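Protein PTHB1 (Homo sapiens, PDB 4YD8) serves as a subunit of the BBSome, a coat complex thought to sort specific membrane proteins to the primary cilium and required for ciliogenesis. Local coordinates at residues Lys89-Ser92 / Gly93-Met96; Val101-Ser104 / Arg105-Cys108; Ile318-Val322 / Thr323-Ala327. One frame throughout, in Å; residues are numbered along the deposited sequence. Where two conformers were deposited one is given.

Contact 1: Lys89-Ser92 / Gly93-Met96; sequences KFVS and GTEM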
loop_
_atom_site.group_PDB
_atom_site.type_symbol
_atom_site.label_atom_id
_atom_site.label_comp_id
_atom_site.label_asym_id
_atom_site.label_seq_id
_atom_site.Cartn_x
_atom_site.Cartn_y
_atom_site.Cartn_z
ATOM N N LYS A 89 -9.353 6.897 -7.928
ATOM C CA LYS A 89 -10.447 7.610 -8.584
ATOM C C LYS A 89 -11.802 7.180 -8.005
ATOM O O LYS A 89 -12.591 6.519 -8.680
ATOM C CB LYS A 89 -10.414 7.373 -10.101
ATOM C CG LYS A 89 -9.111 7.855 -10.765
ATOM C CD LYS A 89 -9.016 7.375 -12.206
ATOM C CE LYS A 89 -7.675 7.783 -12.822
ATOM N NZ LYS A 89 -7.672 7.516 -14.283
ATOM N N PHE A 90 -12.057 7.591 -6.767
ATOM C CA PHE A 90 -13.158 7.053 -5.979
ATOM C C PHE A 90 -14.455 7.857 -6.121
ATOM O O PHE A 90 -15.462 7.517 -5.492
ATOM C CB PHE A 90 -12.758 7.003 -4.504
ATOM C CG PHE A 90 -11.537 6.176 -4.226
ATOM C CD1 PHE A 90 -11.343 4.950 -4.863
ATOM C CD2 PHE A 90 -10.584 6.620 -3.325
ATOM C CE1 PHE A 90 -10.208 4.175 -4.593
ATOM C CE2 PHE A 90 -9.439 5.846 -3.041
ATOM C CZ PHE A 90 -9.258 4.633 -3.677
ATOM N N VAL A 91 -14.439 8.921 -6.933
ATOM C CA VAL A 91 -15.633 9.768 -7.084
ATOM C C VAL A 91 -16.164 9.729 -8.518
ATOM O O VAL A 91 -15.418 9.924 -9.478
ATOM C CB VAL A 91 -15.334 11.225 -6.649
ATOM C CG1 VAL A 91 -16.519 12.177 -6.973
ATOM C CG2 VAL A 91 -14.966 11.250 -5.159
ATOM N N SER A 92 -17.456 9.444 -8.672
ATOM C CA SER A 92 -18.013 9.300 -10.011
ATOM C C SER A 92 -18.020 10.651 -10.739
ATOM O O SER A 92 -18.196 11.694 -10.125
ATOM C CB SER A 92 -19.424 8.714 -9.951
ATOM O OG SER A 92 -20.295 9.567 -9.234
ATOM N N GLY A 93 -17.790 10.626 -12.044
ATOM C CA GLY A 93 -17.912 11.834 -12.849
ATOM C C GLY A 93 -16.609 12.627 -12.928
ATOM O O GLY A 93 -16.534 13.621 -13.649
ATOM N N THR A 94 -15.587 12.184 -12.198
ATOM C CA THR A 94 -14.255 12.787 -12.303
ATOM C C THR A 94 -13.164 11.728 -12.223
ATOM O O THR A 94 -13.350 10.656 -11.633
ATOM C CB THR A 94 -14.012 13.845 -11.195
ATOM O OG1 THR A 94 -12.683 14.381 -11.315
ATOM C CG2 THR A 94 -14.153 13.235 -9.814
ATOM N N GLU A 95 -12.012 12.022 -12.811
ATOM C CA GLU A 95 -10.871 11.126 -12.684
ATOM C C GLU A 95 -9.847 11.658 -11.691
ATOM O O GLU A 95 -8.765 11.086 -11.525
ATOM C CB GLU A 95 -10.234 10.870 -14.051
ATOM C CG GLU A 95 -11.123 9.993 -14.925
ATOM C CD GLU A 95 -10.396 9.381 -16.102
ATOM O OE1 GLU A 95 -9.428 8.632 -15.881
ATOM O OE2 GLU A 95 -10.799 9.643 -17.251
HETATM N N MSE A 96 -10.193 12.736 -10.999
HETATM C CA MSE A 96 -9.304 13.240 -9.956
HETATM C C MSE A 96 -9.113 12.210 -8.835
HETATM O O MSE A 96 -10.021 11.437 -8.505
HETATM C CB MSE A 96 -9.832 14.551 -9.373
HETATM C CG MSE A 96 -9.638 15.742 -10.281
HETATM SE SE MSE A 96 -9.440 17.338 -9.195
HETATM C CE MSE A 96 -8.229 18.304 -10.308
HETATM O O HOH W 1 -12.543 10.085 -8.769
#

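Contact 2: Val101-Ser104 / Arg105-Cys108; sequences VLHS and RKLC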
loop_
_atom_site.group_PDB
_atom_site.type_symbol
_atom_site.label_atom_id
_atom_site.label_comp_id
_atom_site.label_asym_id
_atom_site.label_seq_id
_atom_site.Cartn_x
_atom_site.Cartn_y
_atom_site.Cartn_z
ATOM N N VAL A 101 -10.301 6.441 3.435
ATOM C CA VAL A 101 -9.859 6.102 4.773
ATOM C C VAL A 101 -10.753 4.978 5.267
ATOM O O VAL A 101 -11.975 5.136 5.340
ATOM C CB VAL A 101 -9.945 7.304 5.728
ATOM C CG1 VAL A 101 -9.477 6.918 7.136
ATOM C CG2 VAL A 101 -9.117 8.490 5.167
ATOM N N LEU A 102 -10.143 3.846 5.583
ATOM C CA LEU A 102 -10.891 2.704 6.093
ATOM C C LEU A 102 -10.858 2.708 7.603
ATOM O O LEU A 102 -9.779 2.749 8.203
ATOM C CB LEU A 102 -10.303 1.399 5.552
ATOM C CG LEU A 102 -11.032 0.124 5.982
ATOM C CD1 LEU A 102 -12.479 0.143 5.466
ATOM C CD2 LEU A 102 -10.267 -1.085 5.467
ATOM N N HIS A 103 -12.041 2.652 8.213
ATOM C CA HIS A 103 -12.189 2.467 9.655
ATOM C C HIS A 103 -12.837 1.110 9.883
ATOM O O HIS A 103 -13.262 0.461 8.933
ATOM C CB HIS A 103 -13.055 3.571 10.282
ATOM C CG HIS A 103 -12.511 4.956 10.107
ATOM N ND1 HIS A 103 -11.444 5.439 10.833
ATOM C CD2 HIS A 103 -12.901 5.973 9.293
ATOM C CE1 HIS A 103 -11.195 6.688 10.474
ATOM N NE2 HIS A 103 -12.076 7.037 9.554
ATOM N N SER A 104 -12.925 0.693 11.139
ATOM C CA SER A 104 -13.543 -0.589 11.462
ATOM C C SER A 104 -14.968 -0.732 10.918
ATOM O O SER A 104 -15.324 -1.788 10.375
ATOM C CB SER A 104 -13.559 -0.799 12.974
ATOM O OG SER A 104 -14.214 -2.015 13.278
ATOM N N ARG A 105 -15.784 0.309 11.084
ATOM C CA ARG A 105 -17.178 0.253 10.647
ATOM C C ARG A 105 -17.600 1.340 9.656
ATOM O O ARG A 105 -18.797 1.567 9.452
ATOM C CB ARG A 105 -18.113 0.304 11.870
ATOM C CG ARG A 105 -17.920 -0.865 12.814
ATOM C CD ARG A 105 -18.353 -2.178 12.174
ATOM N NE ARG A 105 -19.773 -2.168 11.838
ATOM C CZ ARG A 105 -20.738 -2.622 12.633
ATOM N NH1 ARG A 105 -20.444 -3.136 13.822
ATOM N NH2 ARG A 105 -21.999 -2.558 12.232
ATOM N N LYS A 106 -16.645 2.019 9.028
ATOM C CA LYS A 106 -17.025 2.937 7.955
ATOM C C LYS A 106 -15.866 3.172 6.993
ATOM O O LYS A 106 -14.706 3.048 7.357
ATOM C CB LYS A 106 -17.530 4.279 8.510
ATOM C CG LYS A 106 -16.530 5.055 9.336
ATOM C CD LYS A 106 -17.092 6.409 9.785
ATOM C CE LYS A 106 -16.147 7.079 10.781
ATOM N NZ LYS A 106 -16.618 8.408 11.267
ATOM N N LEU A 107 -16.222 3.472 5.755
ATOM C CA LEU A 107 -15.274 3.849 4.721
ATOM C C LEU A 107 -15.584 5.297 4.351
ATOM O O LEU A 107 -16.732 5.616 4.024
ATOM C CB LEU A 107 -15.399 2.923 3.518
ATOM C CG LEU A 107 -14.756 3.410 2.208
ATOM C CD1 LEU A 107 -13.250 3.256 2.258
ATOM C CD2 LEU A 107 -15.343 2.665 1.005
ATOM N N CYS A 108 -14.585 6.177 4.424
ATOM C CA CYS A 108 -14.810 7.599 4.146
ATOM C C CYS A 108 -13.930 8.045 2.989
ATOM O O CYS A 108 -12.747 7.708 2.948
ATOM C CB CYS A 108 -14.533 8.446 5.390
ATOM S SG CYS A 108 -15.558 7.982 6.847
#

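Contact 3: Ile318-Val322 / Thr323-Ala327; sequences IYQDV and TLKWA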
loop_
_atom_site.group_PDB
_atom_site.type_symbol
_atom_site.label_atom_id
_atom_site.label_comp_id
_atom_site.label_asym_id
_atom_site.label_seq_id
_atom_site.Cartn_x
_atom_site.Cartn_y
_atom_site.Cartn_z
ATOM N N ILE A 318 17.295 -4.623 -1.146
ATOM C CA ILE A 318 16.763 -4.568 -2.499
ATOM C C ILE A 318 17.225 -5.774 -3.280
ATOM O O ILE A 318 18.414 -6.017 -3.381
ATOM C CB ILE A 318 17.206 -3.314 -3.261
ATOM C CG1 ILE A 318 16.501 -2.085 -2.716
ATOM C CG2 ILE A 318 16.866 -3.455 -4.739
ATOM C CD1 ILE A 318 16.986 -0.778 -3.383
ATOM N N TYR A 319 16.263 -6.529 -3.800
ATOM C CA TYR A 319 16.517 -7.669 -4.676
ATOM C C TYR A 319 16.162 -7.335 -6.116
ATOM O O TYR A 319 15.139 -6.715 -6.375
ATOM C CB TYR A 319 15.685 -8.885 -4.215
ATOM C CG TYR A 319 16.077 -9.338 -2.845
ATOM C CD1 TYR A 319 15.474 -8.798 -1.711
ATOM C CD2 TYR A 319 17.070 -10.292 -2.674
ATOM C CE1 TYR A 319 15.849 -9.212 -0.443
ATOM C CE2 TYR A 319 17.449 -10.707 -1.414
ATOM C CZ TYR A 319 16.832 -10.167 -0.305
ATOM O OH TYR A 319 17.212 -10.579 0.948
ATOM N N GLN A 320 17.021 -7.736 -7.044
ATOM C CA GLN A 320 16.633 -7.830 -8.438
ATOM C C GLN A 320 16.325 -9.294 -8.696
ATOM O O GLN A 320 17.228 -10.131 -8.649
ATOM C CB GLN A 320 17.738 -7.333 -9.376
ATOM C CG GLN A 320 17.307 -7.336 -10.845
ATOM C CD GLN A 320 18.356 -6.722 -11.768
ATOM O OE1 GLN A 320 19.518 -6.590 -11.401
ATOM N NE2 GLN A 320 17.940 -6.339 -12.964
ATOM N N ASP A 321 15.053 -9.589 -8.954
ATOM C CA ASP A 321 14.536 -10.961 -8.977
ATOM C C ASP A 321 14.848 -11.585 -7.614
ATOM O O ASP A 321 14.304 -11.119 -6.617
ATOM C CB ASP A 321 15.115 -11.751 -10.165
ATOM C CG ASP A 321 14.668 -11.182 -11.508
ATOM O OD1 ASP A 321 13.607 -10.510 -11.541
ATOM O OD2 ASP A 321 15.372 -11.399 -12.525
ATOM N N VAL A 322 15.728 -12.584 -7.534
ATOM C CA VAL A 322 16.067 -13.146 -6.223
ATOM C C VAL A 322 17.474 -12.757 -5.758
ATOM O O VAL A 322 17.971 -13.265 -4.752
ATOM C CB VAL A 322 15.944 -14.714 -6.207
ATOM C CG1 VAL A 322 14.611 -15.155 -6.813
ATOM C CG2 VAL A 322 17.107 -15.371 -6.955
ATOM N N THR A 323 18.115 -11.842 -6.474
ATOM C CA THR A 323 19.513 -11.537 -6.197
ATOM C C THR A 323 19.634 -10.260 -5.359
ATOM O O THR A 323 19.156 -9.214 -5.761
ATOM C CB THR A 323 20.308 -11.381 -7.498
ATOM O OG1 THR A 323 20.263 -12.616 -8.232
ATOM C CG2 THR A 323 21.782 -11.022 -7.205
ATOM N N LEU A 324 20.260 -10.347 -4.191
ATOM C CA LEU A 324 20.453 -9.153 -3.364
ATOM C C LEU A 324 21.391 -8.154 -4.047
ATOM O O LEU A 324 22.471 -8.518 -4.504
ATOM C CB LEU A 324 21.008 -9.528 -1.992
ATOM C CG LEU A 324 21.223 -8.332 -1.062
ATOM C CD1 LEU A 324 19.858 -7.766 -0.667
ATOM C CD2 LEU A 324 22.026 -8.744 0.156
ATOM N N LYS A 325 20.970 -6.894 -4.114
ATOM C CA LYS A 325 21.739 -5.870 -4.831
ATOM C C LYS A 325 22.227 -4.747 -3.918
ATOM O O LYS A 325 23.183 -4.040 -4.245
ATOM C CB LYS A 325 20.889 -5.271 -5.959
ATOM C CG LYS A 325 20.618 -6.214 -7.113
ATOM C CD LYS A 325 21.910 -6.562 -7.842
ATOM C CE LYS A 325 21.650 -7.502 -9.015
ATOM N NZ LYS A 325 22.931 -7.903 -9.688
ATOM N N TRP A 326 21.561 -4.572 -2.783
ATOM C CA TRP A 326 21.782 -3.400 -1.938
ATOM C C TRP A 326 21.177 -3.619 -0.576
ATOM O O TRP A 326 20.146 -4.276 -0.462
ATOM C CB TRP A 326 21.160 -2.179 -2.598
ATOM C CG TRP A 326 21.257 -0.863 -1.886
ATOM C CD1 TRP A 326 22.315 0.003 -1.894
ATOM C CD2 TRP A 326 20.215 -0.216 -1.142
ATOM N NE1 TRP A 326 22.002 1.133 -1.176
ATOM C CE2 TRP A 326 20.721 1.026 -0.712
ATOM C CE3 TRP A 326 18.917 -0.577 -0.775
ATOM C CZ2 TRP A 326 19.956 1.919 0.039
ATOM C CZ3 TRP A 326 18.166 0.307 -0.021
ATOM C CH2 TRP A 326 18.693 1.537 0.387
ATOM N N ALA A 327 21.816 -3.072 0.449
ATOM C CA ALA A 327 21.329 -3.219 1.812
ATOM C C ALA A 327 21.670 -2.005 2.660
ATOM O O ALA A 327 22.785 -1.488 2.585
ATOM C CB ALA A 327 21.918 -4.490 2.454
HETATM O O HOH W 2 17.949 -13.496 -9.671
#

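Contact 1: Lys89-Ser92 / Gly93-Met96
Lys89 reaches across the loop to Glu95 and holds it with a salt bridge. The first torsion of Lys89 (chi1 -60°) sets CG anti to its own carbonyl carbon, and from CB the chain then runs out fully extended. CG passes the backbone of Glu95, with Glu95 O 3.3 Å from Lys89 CG. CD is about equally far from Glu95 O and Glu95 OE1, CE comes within 3.6 Å of Glu95 OE1, and NZ ends 2.6 Å from Glu95 OE1, meeting that oxygen nearly along its C-O axis. A long, flexible lysine suits this place because its methylenes can follow the backbone while its ammonium reaches an acid on the surface. These residues form the loop between strands 84-88 and 98-102, the first two strands of a four-stranded blade in the seven-bladed beta-propeller. The loop reverses through a type II beta turn from Val91 to Thr94. Gly93 takes a positive phi (89°), where a CB would clash with Ser92 O, so glycine fits. Across the turn Val91 CG1 packs against Thr94 CG2 at 3.8 Å, a small apolar contact between branched side chains. Thr94 places OG1 anti to its backbone N (chi1 178°), and there it accepts from Met96 N (a selenomethionine) at 3.0 Å, forming an ST turn. A water inside the loop takes the N-H of Val91 and lies 2.9 Å from Met96 O, to which it can donate. Ser92 OG is hydrogen-bonded to Glu171 OE1, and the Phe90 ring meets Tyr144 edge-to-face.

Contact 2: Val101-Ser104 / Arg105-Cys108
Val101 and Cys108 form an antiparallel hydrogen-bonded pair, Val101 N giving to Cys108 O at 2.8 Å and Cys108 N to Val101 O at 3.0 Å, while Leu102 and Leu107 make the non-hydrogen-bonded pair beside it. Nearer the turn, His103 N donates to Lys106 O at 2.8 Å, its nitrogen lying almost straight out from the carbonyl. The side chains of His103 and Lys106 lie side by side and point the same way. Lys106 places CG between its backbone N and carbonyl carbon (chi1 61°), which brings the extended chain alongside the imidazole, with both CG and CE 3.7 Å from His103 CD2. A lysine suits this neighbour, since its methylenes can lie beside the imidazole, approaching it obliquely, while its ammonium carries on past it. Cys108 SG approaches the same ring at its edge, near the ring plane, 4.1 Å from His103 CD2. His103 ND1 is turned the other way to bond Pro81 O, which fixes the rotation of the imidazole. On the face opposite Val101 and Cys108, Leu102 CD1 comes only loosely to Leu107 CB at 4.5 Å; both leucines are buried against Met142 and Ile158 of the next sheet, where apolar side chains fit. The arrangement is that of a tight beta hairpin joining the two middle strands of a four-stranded antiparallel blade in a beta-propeller.

Contact 3: Ile318-Val322 / Thr323-Ala327
A beta hairpin with a classic bulge brings strands 315-320 and 323-329 together, closed by a type II' beta turn from Gln320 to Thr323. At the turn Gln320 N donates to Thr323 O and Thr323 N donates back to Gln320 O, both at 2.9 Å, although the second donor stands well above the carbonyl plane. Beyond Tyr319 and Leu324 the register slips by one: Lys325 and Trp326 both face Ile318, whose O accepts from Lys325 N at 2.8 Å while Ile318 N donates to Trp326 O. The Tyr319 ring lies beside Leu324. Leu324 CD1 sits over one face, offset toward the rim and 4.0 Å from the ring centroid, in a CH-pi contact, and Leu324 CB lies 3.8 Å from Tyr319 CE2. In Leu324 chi1 (-179°, CG anti to the backbone N) and chi2 (69°) together bring CD1 over the ring near its rim. The flat tyrosine thus gives a partly apolar surface to a leucine at the surface of the protein. A serine in its place would probably leave Leu324 CD1 without the ring it rests on and free that side chain to turn. On the face of Ile318, Gln320 and Trp326, Ile318 CD1 comes obliquely against the six-membered part of the indole, 3.3 Å from Trp326 CE3. The aliphatic chain of Lys325 crosses Gln320, with Gln320 OE1 3.3 Å from Lys325 CE, while the side-chain nitrogen NE2 of Gln320 is hydrogen-bonded to Thr304 OG1. A water joins Val322 N and Thr323 OG1 at the turn. The whole is a two-residue type II' hairpin with a classic bulge, joining neighbouring antiparallel strands of the beta-propeller.

All three are local contacts in loops and hairpins of the N-terminal seven-bladed beta-propeller. Strand 98-102 runs from the loop of contact 1 to the hairpin of contact 2, so the two sit at opposite ends of one four-stranded sheet, with centres about 19 Å apart and nearest atoms about 7 Å apart. Contact 3 lies in another sheet on the opposite side of the chain's centre, its centre about 37 Å from that of contact 1 and about 36 Å from that of contact 2. Gly145, critical for protein stability, is nearest to contact 1, about 8 Å from the Lys89 side chain.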